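Local coordinates for binding domain (Hc) of Paraclostridial Mosquitocidal Protein 1 (Paraclostridium bifermentans, PDB 6HOX), which serves as the receptor-binding part of a clostridial neurotoxin that targets Anopheles mosquitoes, directing the toxin to host nerve cells, at residues 251-256 against 436-441; 260-265 against 316-321; 330-335 against 369-374. All coordinates share one frame; numbering follows the deposited sequence.

Contact 1. Residues 251-256 against 436-441; sequences DFWGEP and YFVSED
F252 and W253 of segment 251-256 lie against strand 436-438 and the residues that follow it, a worked case of a tight turn held to a strand by two aromatic side chains and a backbone hydrogen bond. Among the apolar contacts, F252 presents a ring edge to Y436 as an edge-to-face pair: CD1 stands over one face of the Y436 ring, 3.4 Å from Y436 CD1, with the two ring planes at 74°. The same phenylalanine rests its CB against V438 CG2 at 3.6 Å, and the other methyl of that valine, CG1, reaches CZ2 of W253, so V438 is shared by both aromatics.

Two hydrogen bonds cross the contact. F252 N donates to F437 O at 3.0 Å, and W253 NE1 donates to S439 O at 2.8 Å; the carbonyl oxygen of S439 lies almost in the indole plane, which helps to set how the ring is turned.

D251 shapes the type I turn that runs to G254. Its CG sits between the backbone N and the carbonyl carbon (chi1 70°), and OD1 accepts a bond from E255 N at 3.0 Å, met from above the carboxylate plane, with weak bonds from W253 N and G254 N.

Farther out, R96 forms a cation-pi contact with W253, and D441 OD2 forms a salt bridge with R220 and a hydrogen bond with N164, residues of the N-terminal receptor-binding region, so the contact borders the junction of the two halves. The turn lies in the loop between helix 233-241 and strand 263-267, and the latter flanks strand 435-438 as its antiparallel neighbour.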
# COMPACT_ATOMS: atom_id res chain seq x y z
N ASP A 251 -5.13 4.51 4.80
CA ASP A 251 -5.01 3.36 5.66
C ASP A 251 -3.71 2.61 5.33
O ASP A 251 -2.97 2.96 4.43
CB ASP A 251 -6.26 2.47 5.61
CG ASP A 251 -6.50 1.71 4.32
OD1 ASP A 251 -5.53 1.51 3.55
OD2 ASP A 251 -7.66 1.30 4.11
N PHE A 252 -3.45 1.58 6.14
CA PHE A 252 -2.26 0.77 6.13
C PHE A 252 -2.00 0.17 4.74
O PHE A 252 -0.82 -0.03 4.37
CB PHE A 252 -2.44 -0.33 7.18
CG PHE A 252 -1.26 -1.25 7.32
CD1 PHE A 252 -0.19 -0.90 8.13
CD2 PHE A 252 -1.21 -2.44 6.61
CE1 PHE A 252 0.90 -1.74 8.25
CE2 PHE A 252 -0.11 -3.27 6.73
CZ PHE A 252 0.93 -2.93 7.56
N TRP A 253 -3.08 -0.15 4.01
CA TRP A 253 -3.02 -0.79 2.72
C TRP A 253 -2.73 0.23 1.60
O TRP A 253 -2.40 -0.20 0.48
CB TRP A 253 -4.31 -1.54 2.40
CG TRP A 253 -4.79 -2.50 3.45
CD1 TRP A 253 -6.03 -2.49 4.03
CD2 TRP A 253 -4.09 -3.63 4.00
NE1 TRP A 253 -6.15 -3.53 4.90
CE2 TRP A 253 -4.98 -4.26 4.90
CE3 TRP A 253 -2.82 -4.19 3.80
CZ2 TRP A 253 -4.63 -5.39 5.64
CZ3 TRP A 253 -2.47 -5.31 4.54
CH2 TRP A 253 -3.36 -5.90 5.44
N GLY A 254 -2.93 1.53 1.87
CA GLY A 254 -2.76 2.59 0.87
C GLY A 254 -4.07 3.09 0.25
O GLY A 254 -4.03 3.85 -0.74
N GLU A 255 -5.20 2.68 0.84
CA GLU A 255 -6.55 3.10 0.43
C GLU A 255 -7.00 4.28 1.29
O GLU A 255 -6.42 4.56 2.33
CB GLU A 255 -7.49 1.91 0.48
CG GLU A 255 -6.96 0.76 -0.36
CD GLU A 255 -8.00 -0.23 -0.83
OE1 GLU A 255 -9.03 -0.39 -0.15
OE2 GLU A 255 -7.77 -0.85 -1.88
N PRO A 256 -7.96 5.10 0.81
CA PRO A 256 -8.37 6.29 1.55
C PRO A 256 -8.85 5.94 2.97
O PRO A 256 -9.56 4.96 3.16
CB PRO A 256 -9.49 6.87 0.69
CG PRO A 256 -9.17 6.37 -0.71
CD PRO A 256 -8.65 4.96 -0.49
N TYR A 436 -0.97 3.81 12.14
CA TYR A 436 -1.67 3.17 11.05
C TYR A 436 -3.07 2.74 11.50
O TYR A 436 -3.29 2.33 12.66
CB TYR A 436 -0.97 1.89 10.58
CG TYR A 436 0.39 2.05 9.95
CD1 TYR A 436 0.54 2.41 8.62
CD2 TYR A 436 1.52 1.71 10.66
CE1 TYR A 436 1.79 2.46 8.02
CE2 TYR A 436 2.78 1.81 10.08
CZ TYR A 436 2.92 2.17 8.76
OH TYR A 436 4.18 2.24 8.22
N PHE A 437 -4.00 2.76 10.54
CA PHE A 437 -5.30 2.16 10.69
C PHE A 437 -5.45 1.03 9.66
O PHE A 437 -5.27 1.25 8.47
CB PHE A 437 -6.37 3.24 10.54
CG PHE A 437 -6.34 4.28 11.62
CD1 PHE A 437 -6.95 4.05 12.84
CD2 PHE A 437 -5.64 5.47 11.44
CE1 PHE A 437 -6.88 5.01 13.85
CE2 PHE A 437 -5.59 6.43 12.44
CZ PHE A 437 -6.22 6.21 13.64
N VAL A 438 -5.80 -0.18 10.15
CA VAL A 438 -5.90 -1.40 9.34
C VAL A 438 -7.34 -1.94 9.42
O VAL A 438 -7.86 -2.10 10.51
CB VAL A 438 -4.95 -2.51 9.83
CG1 VAL A 438 -4.88 -3.66 8.83
CG2 VAL A 438 -3.56 -2.01 10.14
N SER A 439 -7.88 -2.33 8.27
CA SER A 439 -9.14 -3.03 8.10
C SER A 439 -8.83 -4.44 7.57
O SER A 439 -7.83 -4.62 6.86
CB SER A 439 -10.04 -2.28 7.15
OG SER A 439 -9.31 -1.88 5.98
N GLU A 440 -9.65 -5.42 7.94
CA GLU A 440 -9.52 -6.79 7.44
C GLU A 440 -9.69 -6.79 5.92
O GLU A 440 -10.55 -6.10 5.38
CB GLU A 440 -10.56 -7.67 8.14
CG GLU A 440 -10.45 -9.14 7.79
CD GLU A 440 -10.91 -10.11 8.88
OE1 GLU A 440 -11.40 -9.63 9.94
OE2 GLU A 440 -10.76 -11.34 8.67
N ASP A 441 -8.86 -7.56 5.23
CA ASP A 441 -8.89 -7.70 3.78
C ASP A 441 -8.57 -9.16 3.43
O ASP A 441 -7.73 -9.80 4.04
CB ASP A 441 -7.89 -6.75 3.10
CG ASP A 441 -7.87 -6.85 1.58
OD1 ASP A 441 -8.79 -6.31 0.95
OD2 ASP A 441 -6.94 -7.48 1.03

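Contact 2. Residues 260-265 against 316-321; sequences NKSYYM and KVKIIN
The ring of Y264 carries K316 over one face: NZ lies 3.9 Å from the centroid of the Y264 ring, 21° off the normal, a cation-pi contact, and CE adds an off-centre CH-pi contact. The lysine chain is bent, and its ammonium also approaches CB of S262. On the Y263 ring, one face is covered toward the rim by CG of K261, from the same segment, while I319 CD1 meets CE2 at 4.2 Å from an oblique direction. The hydroxyl of Y263 is hydrogen-bonded to the backbone N of E258.

Between the backbones, Y263 and V317 form an antiparallel hydrogen-bonded pair. Y263 N reaches V317 O at 2.8 Å, and V317 N returns to Y263 O at 2.9 Å. Such pairing of strands 263-267 and 316-320 belongs to the beta-trefoil half of the clostridial receptor-binding domain. The axes of the short segments 263-265 and 316-320 cross steeply, at 105°. Next to the pair, a water bridges the two backbones by accepting from both K261 N and I319 N, at 2.9 Å from the former. Beyond it direct bonding resumes, N260 N to I319 O at 2.9 Å.

V317 CG2 touches M265 CB at 4.0 Å, and F437 and V337 pack on both side chains. At the solvent-facing margin, K318 runs extended beside N260, its NZ making a weak bond to N260 OD1 at 3.5 Å.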
# COMPACT_ATOMS: atom_id res chain seq x y z
N ASN A 260 -16.11 6.36 10.47
CA ASN A 260 -17.16 5.43 10.83
C ASN A 260 -16.86 4.04 10.25
O ASN A 260 -17.78 3.31 9.90
CB ASN A 260 -18.53 5.95 10.37
CG ASN A 260 -19.68 5.18 10.96
OD1 ASN A 260 -19.64 4.81 12.13
ND2 ASN A 260 -20.69 4.88 10.15
N LYS A 261 -15.58 3.67 10.22
CA LYS A 261 -15.15 2.38 9.71
C LYS A 261 -14.25 1.70 10.75
O LYS A 261 -13.28 2.32 11.24
CB LYS A 261 -14.41 2.57 8.39
CG LYS A 261 -13.77 1.32 7.81
CD LYS A 261 -13.08 1.61 6.50
CE LYS A 261 -12.35 0.41 5.95
NZ LYS A 261 -12.15 0.54 4.49
N SER A 262 -14.58 0.44 11.08
CA SER A 262 -13.86 -0.32 12.11
C SER A 262 -12.42 -0.59 11.66
O SER A 262 -12.19 -1.15 10.58
CB SER A 262 -14.53 -1.62 12.46
OG SER A 262 -15.57 -1.37 13.38
N TYR A 263 -11.48 -0.22 12.52
CA TYR A 263 -10.06 -0.34 12.24
C TYR A 263 -9.35 -0.95 13.45
O TYR A 263 -9.77 -0.77 14.58
CB TYR A 263 -9.41 1.03 11.98
CG TYR A 263 -9.69 1.68 10.65
CD1 TYR A 263 -9.46 1.03 9.45
CD2 TYR A 263 -10.12 3.00 10.61
CE1 TYR A 263 -9.68 1.67 8.23
CE2 TYR A 263 -10.37 3.64 9.40
CZ TYR A 263 -10.13 2.98 8.21
OH TYR A 263 -10.38 3.62 7.03
N TYR A 264 -8.25 -1.64 13.17
CA TYR A 264 -7.21 -1.86 14.15
C TYR A 264 -6.23 -0.69 14.06
O TYR A 264 -5.84 -0.27 12.97
CB TYR A 264 -6.49 -3.20 13.92
CG TYR A 264 -7.44 -4.37 13.86
CD1 TYR A 264 -7.94 -4.95 15.01
CD2 TYR A 264 -7.85 -4.88 12.64
CE1 TYR A 264 -8.82 -6.02 14.95
CE2 TYR A 264 -8.73 -5.95 12.57
CZ TYR A 264 -9.23 -6.51 13.73
OH TYR A 264 -10.10 -7.57 13.64
N MET A 265 -5.82 -0.20 15.22
CA MET A 265 -4.96 0.94 15.30
C MET A 265 -3.61 0.45 15.82
O MET A 265 -3.57 -0.22 16.86
CB MET A 265 -5.56 2.00 16.23
CG MET A 265 -4.72 3.24 16.36
SD MET A 265 -5.56 4.43 17.41
CE MET A 265 -4.45 5.82 17.23
N LYS A 316 -10.86 -2.57 18.85
CA LYS A 316 -11.26 -1.99 17.58
C LYS A 316 -11.61 -0.51 17.80
O LYS A 316 -12.16 -0.17 18.84
CB LYS A 316 -12.45 -2.76 17.00
CG LYS A 316 -12.18 -4.24 16.75
CD LYS A 316 -11.49 -4.49 15.43
CE LYS A 316 -12.47 -4.57 14.27
NZ LYS A 316 -11.89 -4.02 13.03
N VAL A 317 -11.30 0.34 16.80
CA VAL A 317 -11.61 1.80 16.84
C VAL A 317 -12.32 2.25 15.56
O VAL A 317 -12.16 1.68 14.48
CB VAL A 317 -10.35 2.65 17.09
CG1 VAL A 317 -9.57 2.17 18.29
CG2 VAL A 317 -9.44 2.71 15.86
N LYS A 318 -13.07 3.34 15.70
CA LYS A 318 -13.63 4.08 14.59
C LYS A 318 -13.24 5.54 14.77
O LYS A 318 -13.24 6.05 15.92
CB LYS A 318 -15.16 4.01 14.58
CG LYS A 318 -15.73 2.70 14.08
CD LYS A 318 -17.23 2.75 13.91
CE LYS A 318 -17.78 1.48 13.31
NZ LYS A 318 -19.26 1.53 13.27
N ILE A 319 -12.96 6.21 13.64
CA ILE A 319 -12.67 7.64 13.60
C ILE A 319 -14.00 8.35 13.35
O ILE A 319 -14.71 8.01 12.42
CB ILE A 319 -11.61 7.98 12.52
CG1 ILE A 319 -10.36 7.09 12.62
CG2 ILE A 319 -11.25 9.46 12.58
CD1 ILE A 319 -9.44 7.16 11.41
N ILE A 320 -14.35 9.30 14.21
CA ILE A 320 -15.65 9.94 14.19
C ILE A 320 -15.47 11.46 14.14
O ILE A 320 -14.62 12.02 14.83
CB ILE A 320 -16.47 9.52 15.43
CG1 ILE A 320 -16.66 8.00 15.47
CG2 ILE A 320 -17.81 10.25 15.46
CD1 ILE A 320 -17.53 7.48 14.38
N ASN A 321 -16.30 12.11 13.33
CA ASN A 321 -16.28 13.55 13.15
C ASN A 321 -17.67 13.95 12.67
O ASN A 321 -18.02 13.67 11.53
CB ASN A 321 -15.19 13.97 12.17
CG ASN A 321 -15.20 15.44 11.79
OD1 ASN A 321 -15.89 16.24 12.41
ND2 ASN A 321 -14.40 15.80 10.79
O HOH W 1 -13.14 4.99 11.10

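Contact 3. Residues 330-335 against 369-374; sequences RKNDVA and DLKLIQ
N332 and L372 meet where a turn and the weakly bonded strand that follows it pair antiparallel with strand 369-373, in a partly buried part of the C-terminal receptor-binding region. N332 N donates to L372 O at 2.7 Å, L372 N to D333 O at 3.1 Å, and A335 N to L370 O at 3.0 Å. V334 faces K371 as a non-hydrogen-bonded pair, and the CA of each makes a CA-H...O contact with the opposite segment, V334 to L370 O and K371 to D333 O.

A type II turn from R330 to D333 prepares this edge. The carboxylate of D333 folds back onto its start, where OD2 receives R330 N at 2.9 Å from above the carboxylate plane; the same oxygen is bonded to Y259 OH, which ties the turn to a neighbouring loop. Within the trefoil-like half of the domain, strand 369-373 lies between 333-339 and 384-388, so its other backbone edge is taken by the latter.

K371 leaves with CG anti to the backbone N (chi1 -164°), which lays CG near N332 O, while its CE meets V334 CG2 at 3.9 Å. N332 turns its ND2 toward the branch methyl CG2 of I373, and K331 crosses Q374 obliquely, its CE 4.1 Å from Q374 CB. K331 NZ is hydrogen-bonded to OD1 of N378 and gives a 2.6 Å bond to a water that donates to Q374 O. A second water accepts from L370 N and may donate to A335 O.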
# COMPACT_ATOMS: atom_id res chain seq x y z
N ARG A 330 -9.44 13.66 5.98
CA ARG A 330 -8.45 14.52 5.37
C ARG A 330 -7.52 15.09 6.44
O ARG A 330 -7.88 15.27 7.61
CB ARG A 330 -9.13 15.63 4.58
CG ARG A 330 -9.87 15.12 3.34
CD ARG A 330 -10.63 16.21 2.64
NE ARG A 330 -11.34 15.70 1.46
CZ ARG A 330 -12.47 14.99 1.48
NH1 ARG A 330 -13.12 14.77 2.61
NH2 ARG A 330 -12.92 14.48 0.35
N LYS A 331 -6.29 15.33 5.98
CA LYS A 331 -5.23 15.98 6.70
C LYS A 331 -5.77 17.23 7.41
O LYS A 331 -6.37 18.06 6.77
CB LYS A 331 -4.16 16.35 5.66
CG LYS A 331 -2.90 16.97 6.20
CD LYS A 331 -2.06 17.67 5.15
CE LYS A 331 -1.68 16.80 3.98
NZ LYS A 331 -0.66 17.47 3.14
N ASN A 332 -5.58 17.29 8.73
CA ASN A 332 -5.93 18.38 9.64
C ASN A 332 -7.39 18.33 10.11
O ASN A 332 -7.83 19.26 10.79
CB ASN A 332 -5.63 19.77 9.08
CG ASN A 332 -4.16 19.96 8.75
OD1 ASN A 332 -3.84 20.68 7.81
ND2 ASN A 332 -3.28 19.33 9.52
N ASP A 333 -8.11 17.24 9.85
CA ASP A 333 -9.47 17.09 10.36
C ASP A 333 -9.42 16.87 11.88
O ASP A 333 -8.54 16.17 12.36
CB ASP A 333 -10.20 15.89 9.74
CG ASP A 333 -10.72 16.13 8.34
OD1 ASP A 333 -10.62 17.29 7.85
OD2 ASP A 333 -11.24 15.16 7.74
N VAL A 334 -10.37 17.48 12.59
CA VAL A 334 -10.55 17.25 14.00
C VAL A 334 -11.52 16.09 14.15
O VAL A 334 -12.59 16.07 13.54
CB VAL A 334 -11.03 18.51 14.75
CG1 VAL A 334 -11.46 18.18 16.18
CG2 VAL A 334 -9.94 19.57 14.77
N ALA A 335 -11.12 15.08 14.92
CA ALA A 335 -11.87 13.85 14.97
C ALA A 335 -11.55 13.12 16.28
O ALA A 335 -10.53 13.35 16.91
CB ALA A 335 -11.54 13.01 13.75
N ASP A 369 -8.84 18.35 21.93
CA ASP A 369 -9.13 17.99 20.55
C ASP A 369 -7.99 17.11 20.02
O ASP A 369 -6.85 17.28 20.42
CB ASP A 369 -9.32 19.23 19.67
CG ASP A 369 -10.46 20.12 20.14
OD1 ASP A 369 -10.22 20.95 21.03
OD2 ASP A 369 -11.58 19.93 19.64
N LEU A 370 -8.36 16.15 19.18
CA LEU A 370 -7.46 15.35 18.37
C LEU A 370 -7.57 15.84 16.93
O LEU A 370 -8.68 16.07 16.44
CB LEU A 370 -7.86 13.87 18.44
CG LEU A 370 -7.14 13.03 19.48
CD1 LEU A 370 -7.26 13.69 20.84
CD2 LEU A 370 -7.68 11.61 19.49
N LYS A 371 -6.41 15.96 16.29
CA LYS A 371 -6.31 16.28 14.89
C LYS A 371 -5.44 15.21 14.21
O LYS A 371 -4.36 14.90 14.69
CB LYS A 371 -5.72 17.68 14.74
CG LYS A 371 -5.91 18.32 13.37
CD LYS A 371 -5.36 19.72 13.29
CE LYS A 371 -6.31 20.74 13.88
NZ LYS A 371 -6.46 21.91 12.99
N LEU A 372 -5.95 14.62 13.13
CA LEU A 372 -5.17 13.71 12.33
C LEU A 372 -4.45 14.53 11.25
O LEU A 372 -5.08 15.24 10.45
CB LEU A 372 -6.06 12.62 11.73
CG LEU A 372 -6.33 11.42 12.65
CD1 LEU A 372 -7.14 11.82 13.86
CD2 LEU A 372 -7.05 10.29 11.92
N ILE A 373 -3.12 14.43 11.26
CA ILE A 373 -2.26 15.27 10.43
C ILE A 373 -1.27 14.38 9.67
O ILE A 373 -1.07 13.20 9.97
CB ILE A 373 -1.49 16.31 11.28
CG1 ILE A 373 -0.52 15.63 12.23
CG2 ILE A 373 -2.48 17.23 11.99
CD1 ILE A 373 0.22 16.56 13.15
N GLN A 374 -0.65 14.99 8.67
CA GLN A 374 0.41 14.38 7.92
C GLN A 374 1.55 15.38 7.84
O GLN A 374 1.46 16.33 7.09
CB GLN A 374 -0.07 13.95 6.53
CG GLN A 374 1.02 13.29 5.71
CD GLN A 374 1.63 12.13 6.43
OE1 GLN A 374 2.65 12.28 7.12
NE2 GLN A 374 1.00 10.97 6.32
O HOH W 2 1.57 16.47 4.01
O HOH W 3 -11.06 15.56 18.68

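How the contacts relate
All three contacts belong to the C-terminal, trefoil-type receptor-binding region. Contact 1 spans the longest chain separation, its segments enclosing those of the other two, while contact 2 closes before contact 3 begins. The centres of contacts 1 and 2 are about 11 Å apart, those of 2 and 3 about 14 Å, and those of 1 and 3 about 17 Å. Strand 263-267 joins the first two, since V438 O and Y264 N probably share a hydrogen bond; strands 316-320 and 333-339 join the last two. I319, F437 and L372 pack together, so parts of the chain distant in sequence appear to share one apolar interior.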